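Local structure of Phosphoglucomutase/phosphomannomutase family protein (Burkholderia thailandensis, 3UW2) at residues V65-D70 and V91-V96; L112-G117 and S171-D176; E77-L82 and I125-S130; T101-F106 and D179-R184. The protein probably acts as a phosphohexose mutase, moving a phosphate group within a sugar phosphate, and binds a metal ion at its active site. One frame throughout, in Å; residues are numbered along the deposited sequence.

In the fold
Contacts 1 and 3 lie in the core of domain I and share one beta-alpha-beta unit: contact 1 pairs strands 64-69 and 92-98, and contact 3 lays helix 75-88, which connects them, against strand 124-127. The first combines backbone bonds with valine packing; the second is apolar alone. Contact 2 is nearer the surface, where a hairpin turn meets strand 172-174, the neighbour of 92-98 in the same sheet, and polar groups and a water join the packing. Contact 4, buried and aromatic, crosses helix 101-107 with helix 178-186, beside helix 206-216; Y175 of contact 2 meets Q180 of contact 4.

Contact 1: V65-D70 and V91-V96; sequences VVVARD and VDVVDV. With EDO (1,2-ethanediol), chain C.
V67 turns CG2 into the position between its own backbone N and carbonyl carbon (chi1 -60°), while V93 swings CG1 to the side opposite its N (chi1 170°). The two rotations meet: V67 CG2 lies 3.7 Å from V93 CG1, the side chains crossing at about a right angle. The same V67 methyl also rests against the carboxylate carbon of D95, so it sits between two side chains of that face. Further back along the strand, V65 CG2 touches V91 CG1 at 3.6 Å. On the reverse face V66 CG1 reaches V96 CG1 at 4.0 Å, and A68 CB packs on V96 CG2 at 3.6 Å.

Between the two faces runs a parallel ladder. V65 N bonds to D92 O and V65 O takes V94 N; V67 N then bonds to V94 O at 2.8 Å, and V67 O receives V96 N at 3.0 Å. V94 O has a second, softer neighbour in the CA of V66, a CA-H...O contact of 3.1 Å. Polar ends on the second strand are held from elsewhere: D95 by Y172 and G97, D92 by S171 and R119. Past the paired region, R69 NH1 donates to O1 of an ethanediol at 2.9 Å, in the guanidinium plane, and more distantly to D70 O.

These are the two strands of a beta-alpha-beta crossover in domain I. Its helix, 75-88, covers V67 and V93; helix 43-59 packs on V65 and V91, helix 101-107 on V66 and V96, and strand 124-127 pairs along the other edge of 64-69.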
loop_
_atom_site.group_PDB
_atom_site.type_symbol
_atom_site.label_atom_id
_atom_site.label_comp_id
_atom_site.label_asym_id
_atom_site.label_seq_id
_atom_site.Cartn_x
_atom_site.Cartn_y
_atom_site.Cartn_z
ATOM N N VAL A 65 10.761 -19.434 -5.272
ATOM C CA VAL A 65 10.421 -18.123 -4.816
ATOM C C VAL A 65 10.921 -17.120 -5.858
ATOM O O VAL A 65 12.097 -17.195 -6.316
ATOM C CB VAL A 65 11.119 -17.797 -3.462
ATOM C CG1 VAL A 65 10.788 -16.352 -3.074
ATOM C CG2 VAL A 65 10.559 -18.695 -2.342
ATOM N N VAL A 66 10.062 -16.166 -6.216
ATOM C CA VAL A 66 10.469 -15.025 -7.029
ATOM C C VAL A 66 11.149 -13.991 -6.125
ATOM O O VAL A 66 10.649 -13.714 -4.999
ATOM C CB VAL A 66 9.186 -14.359 -7.601
ATOM C CG1 VAL A 66 9.461 -13.013 -8.282
ATOM C CG2 VAL A 66 8.554 -15.275 -8.615
ATOM N N VAL A 67 12.243 -13.369 -6.586
ATOM C CA VAL A 67 12.805 -12.238 -5.818
ATOM C C VAL A 67 12.884 -10.984 -6.699
ATOM O O VAL A 67 12.960 -11.100 -7.885
ATOM C CB VAL A 67 14.209 -12.511 -5.218
ATOM C CG1 VAL A 67 14.159 -13.689 -4.258
ATOM C CG2 VAL A 67 15.236 -12.740 -6.320
ATOM N N ALA A 68 12.800 -9.786 -6.102
ATOM C CA ALA A 68 12.844 -8.552 -6.850
ATOM C C ALA A 68 13.394 -7.501 -5.883
ATOM O O ALA A 68 13.458 -7.743 -4.660
ATOM C CB ALA A 68 11.406 -8.162 -7.322
ATOM N N ARG A 69 13.772 -6.356 -6.436
ATOM C CA ARG A 69 14.278 -5.266 -5.606
ATOM C C ARG A 69 13.800 -3.927 -6.123
ATOM O O ARG A 69 13.454 -3.796 -7.324
ATOM C CB ARG A 69 15.837 -5.339 -5.542
ATOM C CG ARG A 69 16.491 -5.173 -6.924
ATOM C CD ARG A 69 18.005 -4.988 -6.711
ATOM N NE ARG A 69 18.704 -4.765 -7.961
ATOM C CZ ARG A 69 18.968 -3.576 -8.536
ATOM N NH1 ARG A 69 18.574 -2.365 -8.023
ATOM N NH2 ARG A 69 19.659 -3.608 -9.663
ATOM N N ASP A 70 13.808 -2.898 -5.248
ATOM C CA ASP A 70 13.569 -1.555 -5.748
ATOM C C ASP A 70 14.912 -0.924 -6.154
ATOM O O ASP A 70 15.870 -1.656 -6.356
ATOM C CB ASP A 70 12.852 -0.692 -4.705
ATOM C CG ASP A 70 13.676 -0.435 -3.460
ATOM O OD1 ASP A 70 14.918 -0.755 -3.409
ATOM O OD2 ASP A 70 13.103 0.234 -2.516
ATOM N N VAL A 91 15.474 -24.118 -2.204
ATOM C CA VAL A 91 14.403 -23.466 -2.961
ATOM C C VAL A 91 14.969 -22.848 -4.259
ATOM O O VAL A 91 15.976 -22.210 -4.218
ATOM C CB VAL A 91 13.746 -22.417 -2.016
ATOM C CG1 VAL A 91 12.925 -21.411 -2.768
ATOM C CG2 VAL A 91 12.884 -23.181 -0.991
ATOM N N ASP A 92 14.364 -23.112 -5.422
ATOM C CA ASP A 92 14.774 -22.427 -6.643
ATOM C C ASP A 92 14.421 -20.935 -6.628
ATOM O O ASP A 92 13.356 -20.572 -6.132
ATOM C CB ASP A 92 14.108 -23.084 -7.831
ATOM C CG ASP A 92 14.511 -24.554 -7.973
ATOM O OD1 ASP A 92 15.545 -24.999 -7.382
ATOM O OD2 ASP A 92 13.755 -25.257 -8.637
ATOM N N VAL A 93 15.278 -20.078 -7.205
ATOM C CA VAL A 93 15.035 -18.625 -7.183
ATOM C C VAL A 93 14.827 -18.167 -8.619
ATOM O O VAL A 93 15.575 -18.549 -9.515
ATOM C CB VAL A 93 16.218 -17.840 -6.561
ATOM C CG1 VAL A 93 16.064 -16.300 -6.774
ATOM C CG2 VAL A 93 16.293 -18.188 -5.072
ATOM N N VAL A 94 13.765 -17.395 -8.823
ATOM C CA VAL A 94 13.517 -16.649 -10.056
ATOM C C VAL A 94 13.670 -15.170 -9.762
ATOM O O VAL A 94 12.893 -14.575 -8.984
ATOM C CB VAL A 94 12.124 -16.943 -10.614
ATOM C CG1 VAL A 94 11.885 -16.129 -11.895
ATOM C CG2 VAL A 94 12.029 -18.440 -10.887
ATOM N N ASP A 95 14.704 -14.591 -10.349
ATOM C CA ASP A 95 15.061 -13.219 -10.059
ATOM C C ASP A 95 14.488 -12.300 -11.153
ATOM O O ASP A 95 14.924 -12.365 -12.285
ATOM C CB ASP A 95 16.600 -13.102 -9.927
ATOM C CG ASP A 95 17.036 -11.755 -9.417
ATOM O OD1 ASP A 95 16.228 -10.784 -9.414
ATOM O OD2 ASP A 95 18.218 -11.655 -9.033
ATOM N N VAL A 96 13.484 -11.484 -10.816
ATOM C CA VAL A 96 12.885 -10.633 -11.837
ATOM C C VAL A 96 13.547 -9.239 -11.884
ATOM O O VAL A 96 13.044 -8.341 -12.601
ATOM C CB VAL A 96 11.325 -10.554 -11.714
ATOM C CG1 VAL A 96 10.694 -11.971 -11.902
ATOM C CG2 VAL A 96 10.893 -9.964 -10.377
HETATM C C1 EDO C . 20.735 0.164 -8.416
HETATM O O1 EDO C . 19.432 0.260 -9.043
HETATM C C2 EDO C . 20.943 1.143 -7.259
HETATM O O2 EDO C . 20.125 2.277 -7.552
#

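Contact 2: L112-G117 and S171-D176; sequences LALSGG and SYEQYD
Y175 lays its ring beneath L114 in a CH-pi contact: L114 CD2 stands over one face, 4.0 Å from the Y175 ring centroid and 30° off the normal. The nearest ring atom is Y175 CG, 3.6 Å from that L114 methyl. L112 adds its own CD2 obliquely, 3.9 Å from Y175 CE2, and the backbone comes in too, with A113 O 3.3 Å from Y175 CE1. At the far end of the ring, A113 N makes a weak bond to Y175 OH; that hydroxyl also meets Q180, probably its main partner.

E173 takes the polar part of the contact. Its CG is anti to the backbone N (chi1 -179°) and the chain stays extended beyond it, which carries the carboxylate across to the turn. There S115 N donates to the syn lone pair of E173 OE2 at 3.1 Å in an almost straight bond (176°). The other oxygen, E173 OE1, accepts from a water at 2.7 Å, and that water takes the N-H of G116, its oxygen 2.8 Å from G116 N. One carboxylate thus serves two successive amides, one directly and one through water, while OE1 also lies against the L114 side chain.

The amides belong to a type I turn from L114 to G117, the bend of a beta hairpin between strands 112-114 and 117-119. The hairpin end is held by E173 of strand 172-174, which joins the domain I sheet alongside 92-98, and by Y175 just after it.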
loop_
_atom_site.group_PDB
_atom_site.type_symbol
_atom_site.label_atom_id
_atom_site.label_comp_id
_atom_site.label_asym_id
_atom_site.label_seq_id
_atom_site.Cartn_x
_atom_site.Cartn_y
_atom_site.Cartn_z
ATOM N N LEU A 112 5.118 -18.223 -15.804
ATOM C CA LEU A 112 6.317 -17.491 -16.198
ATOM C C LEU A 112 6.918 -18.288 -17.291
ATOM O O LEU A 112 7.143 -19.489 -17.103
ATOM C CB LEU A 112 7.324 -17.462 -15.043
ATOM C CG LEU A 112 6.751 -16.688 -13.859
ATOM C CD1 LEU A 112 7.635 -16.760 -12.620
ATOM C CD2 LEU A 112 6.508 -15.239 -14.278
ATOM N N ALA A 113 7.251 -17.626 -18.394
ATOM C CA ALA A 113 7.789 -18.343 -19.581
ATOM C C ALA A 113 9.294 -18.486 -19.438
ATOM O O ALA A 113 10.038 -17.905 -20.212
ATOM C CB ALA A 113 7.436 -17.593 -20.851
ATOM N N LEU A 114 9.722 -19.227 -18.417
ATOM C CA LEU A 114 11.136 -19.516 -18.156
ATOM C C LEU A 114 11.821 -20.381 -19.253
ATOM O O LEU A 114 11.155 -21.078 -19.994
ATOM C CB LEU A 114 11.279 -20.196 -16.798
ATOM C CG LEU A 114 10.711 -19.473 -15.573
ATOM C CD1 LEU A 114 11.022 -20.308 -14.354
ATOM C CD2 LEU A 114 11.149 -17.996 -15.413
ATOM N N SER A 115 13.153 -20.335 -19.342
ATOM C CA SER A 115 13.844 -20.942 -20.475
ATOM C C SER A 115 13.757 -22.462 -20.414
ATOM O O SER A 115 13.784 -23.130 -21.442
ATOM C CB SER A 115 15.288 -20.444 -20.566
ATOM O OG SER A 115 16.110 -21.111 -19.624
ATOM N N GLY A 116 13.608 -23.005 -19.211
ATOM C CA GLY A 116 13.326 -24.434 -19.067
ATOM C C GLY A 116 11.847 -24.823 -19.172
ATOM O O GLY A 116 11.474 -25.948 -18.828
ATOM N N GLY A 117 10.999 -23.896 -19.624
ATOM C CA GLY A 117 9.561 -24.146 -19.712
ATOM C C GLY A 117 8.716 -23.339 -18.736
ATOM O O GLY A 117 9.218 -22.792 -17.744
ATOM N N SER A 171 18.222 -23.870 -7.640
ATOM C CA SER A 171 18.769 -23.238 -8.846
ATOM C C SER A 171 18.504 -21.712 -8.822
ATOM O O SER A 171 17.855 -21.208 -7.904
ATOM C CB SER A 171 18.094 -23.869 -10.080
ATOM O OG SER A 171 16.691 -23.542 -10.066
ATOM N N TYR A 172 19.042 -20.991 -9.817
ATOM C CA TYR A 172 18.865 -19.527 -9.911
ATOM C C TYR A 172 18.669 -19.210 -11.359
ATOM O O TYR A 172 19.380 -19.751 -12.205
ATOM C CB TYR A 172 20.130 -18.797 -9.436
ATOM C CG TYR A 172 20.109 -17.286 -9.650
ATOM C CD1 TYR A 172 19.396 -16.455 -8.741
ATOM C CD2 TYR A 172 20.851 -16.676 -10.693
ATOM C CE1 TYR A 172 19.360 -15.056 -8.871
ATOM C CE2 TYR A 172 20.835 -15.280 -10.847
ATOM C CZ TYR A 172 20.125 -14.484 -9.922
ATOM O OH TYR A 172 20.053 -13.129 -10.056
ATOM N N GLU A 173 17.738 -18.312 -11.654
ATOM C CA GLU A 173 17.511 -17.898 -13.031
ATOM C C GLU A 173 17.047 -16.469 -12.989
ATOM O O GLU A 173 16.252 -16.118 -12.135
ATOM C CB GLU A 173 16.375 -18.713 -13.649
ATOM C CG GLU A 173 16.097 -18.333 -15.108
ATOM C CD GLU A 173 15.125 -19.287 -15.811
ATOM O OE1 GLU A 173 14.668 -20.275 -15.181
ATOM O OE2 GLU A 173 14.845 -19.053 -17.021
ATOM N N GLN A 174 17.516 -15.658 -13.932
ATOM C CA GLN A 174 16.998 -14.283 -14.127
ATOM C C GLN A 174 15.912 -14.240 -15.190
ATOM O O GLN A 174 16.004 -14.929 -16.204
ATOM C CB GLN A 174 18.146 -13.321 -14.435
ATOM C CG GLN A 174 19.020 -13.106 -13.184
ATOM C CD GLN A 174 20.239 -12.252 -13.499
ATOM O OE1 GLN A 174 20.637 -12.182 -14.634
ATOM N NE2 GLN A 174 20.859 -11.660 -12.487
ATOM N N TYR A 175 14.841 -13.495 -14.913
ATOM C CA TYR A 175 13.709 -13.469 -15.804
ATOM C C TYR A 175 13.115 -12.076 -15.847
ATOM O O TYR A 175 12.815 -11.485 -14.797
ATOM C CB TYR A 175 12.619 -14.481 -15.364
ATOM C CG TYR A 175 11.458 -14.507 -16.321
ATOM C CD1 TYR A 175 11.592 -15.085 -17.607
ATOM C CD2 TYR A 175 10.229 -13.895 -15.985
ATOM C CE1 TYR A 175 10.517 -15.083 -18.504
ATOM C CE2 TYR A 175 9.148 -13.897 -16.866
ATOM C CZ TYR A 175 9.292 -14.490 -18.129
ATOM O OH TYR A 175 8.234 -14.493 -19.013
ATOM N N ASP A 176 12.960 -11.537 -17.056
ATOM C CA ASP A 176 12.354 -10.219 -17.146
ATOM C C ASP A 176 10.858 -10.378 -17.426
ATOM O O ASP A 176 10.449 -10.826 -18.475
ATOM C CB ASP A 176 13.084 -9.320 -18.180
ATOM C CG ASP A 176 12.564 -7.846 -18.189
ATOM O OD1 ASP A 176 11.633 -7.446 -17.491
ATOM O OD2 ASP A 176 13.115 -7.067 -18.944
HETATM O O HOH W 1 13.955 -22.458 -16.520
#

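Contact 3: E77-L82 and I125-S130; sequences ELVGAL and IVVTGS. With EDO (1,2-ethanediol), chain D.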
loop_
_atom_site.group_PDB
_atom_site.type_symbol
_atom_site.label_atom_id
_atom_site.label_comp_id
_atom_site.label_asym_id
_atom_site.label_seq_id
_atom_site.Cartn_x
_atom_site.Cartn_y
_atom_site.Cartn_z
ATOM N N GLU A 77 23.095 -5.876 -3.512
ATOM C CA GLU A 77 23.862 -6.779 -2.600
ATOM C C GLU A 77 22.854 -7.637 -1.779
ATOM O O GLU A 77 23.050 -8.842 -1.564
ATOM C CB GLU A 77 24.717 -5.957 -1.630
ATOM C CG GLU A 77 25.542 -6.839 -0.660
ATOM C CD GLU A 77 26.416 -6.039 0.310
ATOM O OE1 GLU A 77 26.335 -4.791 0.295
ATOM O OE2 GLU A 77 27.205 -6.652 1.092
ATOM N N LEU A 78 21.852 -6.971 -1.204
ATOM C CA LEU A 78 20.888 -7.702 -0.333
ATOM C C LEU A 78 20.065 -8.738 -1.107
ATOM O O LEU A 78 19.864 -9.867 -0.595
ATOM C CB LEU A 78 19.905 -6.733 0.322
ATOM C CG LEU A 78 20.574 -5.784 1.305
ATOM C CD1 LEU A 78 19.511 -4.877 1.908
ATOM C CD2 LEU A 78 21.273 -6.534 2.396
ATOM N N VAL A 79 19.596 -8.399 -2.340
ATOM C CA VAL A 79 18.804 -9.393 -3.099
ATOM C C VAL A 79 19.699 -10.565 -3.482
ATOM O O VAL A 79 19.267 -11.707 -3.491
ATOM C CB VAL A 79 18.072 -8.833 -4.379
ATOM C CG1 VAL A 79 18.982 -8.679 -5.594
ATOM C CG2 VAL A 79 16.951 -9.758 -4.836
ATOM N N GLY A 80 20.957 -10.313 -3.794
ATOM C CA GLY A 80 21.888 -11.469 -4.023
ATOM C C GLY A 80 22.067 -12.346 -2.754
ATOM O O GLY A 80 22.073 -13.562 -2.859
ATOM N N ALA A 81 22.206 -11.760 -1.550
ATOM C CA ALA A 81 22.402 -12.518 -0.327
ATOM C C ALA A 81 21.129 -13.296 -0.008
ATOM O O ALA A 81 21.136 -14.438 0.479
ATOM C CB ALA A 81 22.763 -11.561 0.861
ATOM N N LEU A 82 20.014 -12.670 -0.323
ATOM C CA LEU A 82 18.697 -13.255 -0.024
ATOM C C LEU A 82 18.566 -14.486 -0.878
ATOM O O LEU A 82 18.182 -15.551 -0.370
ATOM C CB LEU A 82 17.569 -12.249 -0.342
ATOM C CG LEU A 82 16.125 -12.792 -0.221
ATOM C CD1 LEU A 82 15.785 -12.974 1.244
ATOM C CD2 LEU A 82 15.123 -11.853 -0.901
ATOM N N ILE A 125 9.636 -12.455 -2.655
ATOM C CA ILE A 125 10.116 -11.517 -1.659
ATOM C C ILE A 125 10.634 -10.309 -2.449
ATOM O O ILE A 125 11.390 -10.467 -3.385
ATOM C CB ILE A 125 11.270 -12.108 -0.836
ATOM C CG1 ILE A 125 10.793 -13.346 -0.084
ATOM C CG2 ILE A 125 11.793 -11.060 0.143
ATOM C CD1 ILE A 125 11.962 -14.147 0.515
ATOM N N VAL A 126 10.199 -9.120 -2.087
ATOM C CA VAL A 126 10.669 -7.937 -2.750
ATOM C C VAL A 126 11.588 -7.241 -1.757
ATOM O O VAL A 126 11.198 -6.985 -0.597
ATOM C CB VAL A 126 9.508 -7.029 -3.258
ATOM C CG1 VAL A 126 10.112 -5.829 -4.042
ATOM C CG2 VAL A 126 8.554 -7.818 -4.211
ATOM N N VAL A 127 12.833 -6.954 -2.178
ATOM C CA VAL A 127 13.712 -6.196 -1.231
ATOM C C VAL A 127 13.460 -4.694 -1.458
ATOM O O VAL A 127 13.851 -4.152 -2.522
ATOM C CB VAL A 127 15.192 -6.531 -1.586
ATOM C CG1 VAL A 127 16.160 -5.847 -0.607
ATOM C CG2 VAL A 127 15.394 -8.076 -1.573
ATOM N N THR A 128 12.856 -3.974 -0.486
ATOM C CA THR A 128 12.512 -2.643 -0.745
ATOM C C THR A 128 12.364 -1.956 0.632
ATOM O O THR A 128 12.006 -2.597 1.639
ATOM C CB THR A 128 11.179 -2.483 -1.537
ATOM O OG1 THR A 128 10.832 -1.079 -1.563
ATOM C CG2 THR A 128 10.076 -3.210 -0.813
ATOM N N GLY A 129 12.760 -0.702 0.637
ATOM C CA GLY A 129 12.591 0.223 1.766
ATOM C C GLY A 129 11.449 1.186 1.545
ATOM O O GLY A 129 11.223 2.111 2.372
ATOM N N SER A 130 10.716 0.984 0.455
ATOM C CA SER A 130 9.433 1.664 0.220
ATOM C C SER A 130 9.582 3.221 0.192
ATOM O O SER A 130 10.338 3.736 -0.646
ATOM C CB SER A 130 8.382 1.074 1.226
ATOM O OG SER A 130 7.255 1.897 1.427
HETATM C C1 EDO D . 22.678 -15.925 -6.980
HETATM O O1 EDO D . 22.206 -16.814 -5.896
HETATM C C2 EDO D . 22.195 -14.456 -6.797
HETATM O O2 EDO D . 23.063 -13.909 -5.778
#
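All the contacts between the two segments are apolar. L82 has CG anti to its backbone N (chi1 173°), and this drops CD2 between two strand residues: it is 3.6 Å from I125 CG2 and 3.8 Å from V127 CG2, with L82 and V127 running past each other in opposite directions. V127 divides its methyls between neighbouring helix residues, CG1 4.0 Å from L78 CB and CG2 4.0 Å from V79 CB.

Polar bonds occur within each segment and beyond it. T128 OG1 accepts S130 N at 2.9 Å, an ST turn that shapes the loop after the strand, and D70 holds T128 from outside. S130 OG is covalently linked to a phosphate, consistent with the active-site phosphoserine of phosphohexose mutases. On the helix, an ethanediol O2 donates to G80 O at 3.1 Å.

Helix segment 77-82 and strand segment 125-127 run roughly antiparallel, their axes at 151° and 9.1 Å apart at closest. Strand 124-127 lies between 64-69 and 136-143 in the domain I sheet; helix 43-59 flanks helix 75-88 through A46 and reaches I125 through F53.

Contact 4: T101-F106 and D179-R184; sequences TPVGYF and DQYVER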
loop_
_atom_site.group_PDB
_atom_site.type_symbol
_atom_site.label_atom_id
_atom_site.label_comp_id
_atom_site.label_asym_id
_atom_site.label_seq_id
_atom_site.Cartn_x
_atom_site.Cartn_y
_atom_site.Cartn_z
ATOM N N THR A 101 7.388 -3.098 -6.611
ATOM C CA THR A 101 6.834 -4.160 -5.760
ATOM C C THR A 101 5.629 -4.937 -6.357
ATOM O O THR A 101 5.695 -6.173 -6.430
ATOM C CB THR A 101 6.462 -3.539 -4.377
ATOM O OG1 THR A 101 7.692 -3.319 -3.683
ATOM C CG2 THR A 101 5.646 -4.476 -3.510
ATOM N N PRO A 102 4.597 -4.247 -6.909
ATOM C CA PRO A 102 3.484 -5.018 -7.418
ATOM C C PRO A 102 3.911 -5.803 -8.646
ATOM O O PRO A 102 3.208 -6.723 -9.022
ATOM C CB PRO A 102 2.422 -3.961 -7.824
ATOM C CG PRO A 102 3.197 -2.729 -7.953
ATOM C CD PRO A 102 4.398 -2.799 -7.087
ATOM N N VAL A 103 5.031 -5.453 -9.283
ATOM C CA VAL A 103 5.501 -6.303 -10.423
ATOM C C VAL A 103 6.044 -7.674 -9.907
ATOM O O VAL A 103 5.870 -8.714 -10.545
ATOM C CB VAL A 103 6.549 -5.546 -11.330
ATOM C CG1 VAL A 103 7.067 -6.458 -12.478
ATOM C CG2 VAL A 103 5.849 -4.320 -11.919
ATOM N N GLY A 104 6.733 -7.668 -8.772
ATOM C CA GLY A 104 7.119 -8.910 -8.079
ATOM C C GLY A 104 5.832 -9.703 -7.697
ATOM O O GLY A 104 5.758 -10.937 -7.948
ATOM N N TYR A 105 4.790 -9.020 -7.202
ATOM C CA TYR A 105 3.507 -9.699 -6.894
ATOM C C TYR A 105 2.936 -10.304 -8.175
ATOM O O TYR A 105 2.428 -11.430 -8.191
ATOM C CB TYR A 105 2.455 -8.734 -6.338
ATOM C CG TYR A 105 2.794 -8.099 -5.014
ATOM C CD1 TYR A 105 3.750 -8.645 -4.121
ATOM C CD2 TYR A 105 2.138 -6.913 -4.635
ATOM C CE1 TYR A 105 3.999 -7.993 -2.845
ATOM C CE2 TYR A 105 2.359 -6.330 -3.410
ATOM C CZ TYR A 105 3.295 -6.844 -2.522
ATOM O OH TYR A 105 3.499 -6.100 -1.297
ATOM N N PHE A 106 3.067 -9.559 -9.274
ATOM C CA PHE A 106 2.479 -10.011 -10.525
ATOM C C PHE A 106 3.244 -11.280 -10.975
ATOM O O PHE A 106 2.617 -12.254 -11.479
ATOM C CB PHE A 106 2.570 -8.899 -11.570
ATOM C CG PHE A 106 2.219 -9.357 -13.001
ATOM C CD1 PHE A 106 0.896 -9.473 -13.404
ATOM C CD2 PHE A 106 3.212 -9.651 -13.924
ATOM C CE1 PHE A 106 0.566 -9.839 -14.705
ATOM C CE2 PHE A 106 2.880 -10.089 -15.252
ATOM C CZ PHE A 106 1.573 -10.166 -15.632
ATOM N N ASP A 179 7.603 -7.063 -19.877
ATOM C CA ASP A 179 6.815 -7.093 -21.096
ATOM C C ASP A 179 5.479 -7.792 -20.824
ATOM O O ASP A 179 4.456 -7.299 -21.294
ATOM C CB ASP A 179 7.511 -7.888 -22.211
ATOM C CG ASP A 179 8.704 -7.164 -22.796
ATOM O OD1 ASP A 179 8.947 -5.976 -22.489
ATOM O OD2 ASP A 179 9.419 -7.818 -23.574
ATOM N N GLN A 180 5.491 -8.946 -20.128
ATOM C CA GLN A 180 4.209 -9.615 -19.793
ATOM C C GLN A 180 3.325 -8.654 -18.975
ATOM O O GLN A 180 2.127 -8.565 -19.169
ATOM C CB GLN A 180 4.378 -10.838 -18.912
ATOM C CG GLN A 180 4.834 -12.062 -19.623
ATOM C CD GLN A 180 4.980 -13.218 -18.677
ATOM O OE1 GLN A 180 6.081 -13.729 -18.459
ATOM N NE2 GLN A 180 3.869 -13.667 -18.135
ATOM N N TYR A 181 3.929 -7.972 -18.034
ATOM C CA TYR A 181 3.129 -7.041 -17.188
ATOM C C TYR A 181 2.460 -5.913 -18.018
ATOM O O TYR A 181 1.237 -5.690 -17.984
ATOM C CB TYR A 181 4.054 -6.464 -16.169
ATOM C CG TYR A 181 3.396 -5.466 -15.195
ATOM C CD1 TYR A 181 2.654 -5.905 -14.093
ATOM C CD2 TYR A 181 3.595 -4.111 -15.363
ATOM C CE1 TYR A 181 2.090 -4.939 -13.189
ATOM C CE2 TYR A 181 3.044 -3.169 -14.515
ATOM C CZ TYR A 181 2.297 -3.595 -13.406
ATOM O OH TYR A 181 1.770 -2.627 -12.516
ATOM N N VAL A 182 3.271 -5.179 -18.761
ATOM C CA VAL A 182 2.748 -4.087 -19.572
ATOM C C VAL A 182 1.691 -4.594 -20.542
ATOM O O VAL A 182 0.610 -3.990 -20.639
ATOM C CB VAL A 182 3.868 -3.334 -20.330
ATOM C CG1 VAL A 182 3.273 -2.234 -21.239
ATOM C CG2 VAL A 182 4.862 -2.727 -19.294
ATOM N N GLU A 183 1.975 -5.702 -21.230
ATOM C CA GLU A 183 1.037 -6.224 -22.224
ATOM C C GLU A 183 -0.240 -6.688 -21.581
ATOM O O GLU A 183 -1.322 -6.673 -22.218
ATOM C CB GLU A 183 1.649 -7.385 -23.013
ATOM C CG GLU A 183 2.739 -6.875 -23.934
ATOM C CD GLU A 183 3.703 -7.975 -24.360
ATOM O OE1 GLU A 183 3.231 -9.055 -24.804
ATOM O OE2 GLU A 183 4.935 -7.758 -24.264
ATOM N N ARG A 184 -0.121 -7.099 -20.314
ATOM C CA ARG A 184 -1.309 -7.620 -19.648
ATOM C C ARG A 184 -2.227 -6.440 -19.326
ATOM O O ARG A 184 -3.447 -6.547 -19.484
ATOM C CB ARG A 184 -0.950 -8.503 -18.433
ATOM C CG ARG A 184 -2.082 -8.741 -17.451
ATOM C CD ARG A 184 -3.236 -9.590 -18.022
ATOM N NE ARG A 184 -4.251 -9.835 -16.994
ATOM C CZ ARG A 184 -5.202 -8.954 -16.653
ATOM N NH1 ARG A 184 -5.296 -7.755 -17.255
ATOM N NH2 ARG A 184 -6.058 -9.251 -15.690
#
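F106 offers a face of its ring to the edge of Y181 in a T-shaped pair: the planes stand at 79°, the centroids are 5.3 Å apart, and Y181 CD1 comes within 3.6 Å of F106 CG. The Y181 ring is in turn covered on one face by V103 in a CH-pi contact, V103 CG2 sitting 3.8 Å from the Y181 ring centroid, practically on the normal. V103 and F106, both on helix 101-107, therefore take hold of the same tyrosine, one over its face and one at its edge.

F106 reaches this far because its CG is anti to the backbone N (chi1 169°), so the ring extends over the other helix as well as the tyrosine. F106 CE2 is 3.6 Å from Y181 CA, F106 CE1 is 4.0 Å from R184 CG, and Q180 CB borders the same ring.

Segments 101-106 and 179-184 cross almost perpendicularly, at 93°, their axes 10.7 Å apart at closest. In the four-domain phosphohexose mutase fold, helix 101-107 follows strand 92-98 of the domain I sheet and helix 178-186 follows strand 172-174 of the same sheet. Helix 206-216 of the next domain packs on both, its L209 touching V103 and V182.

Further out, the polar ends of side chains on helix 178-186 are held by other parts of the chain: Y181 OH by D363, and R184 by Y359 and the carbonyl of R357. At the start of helix 101-107, T101 OG1 bonds to D266, a zinc ligand, and the side chain of V103 is about 12 Å from the zinc ion.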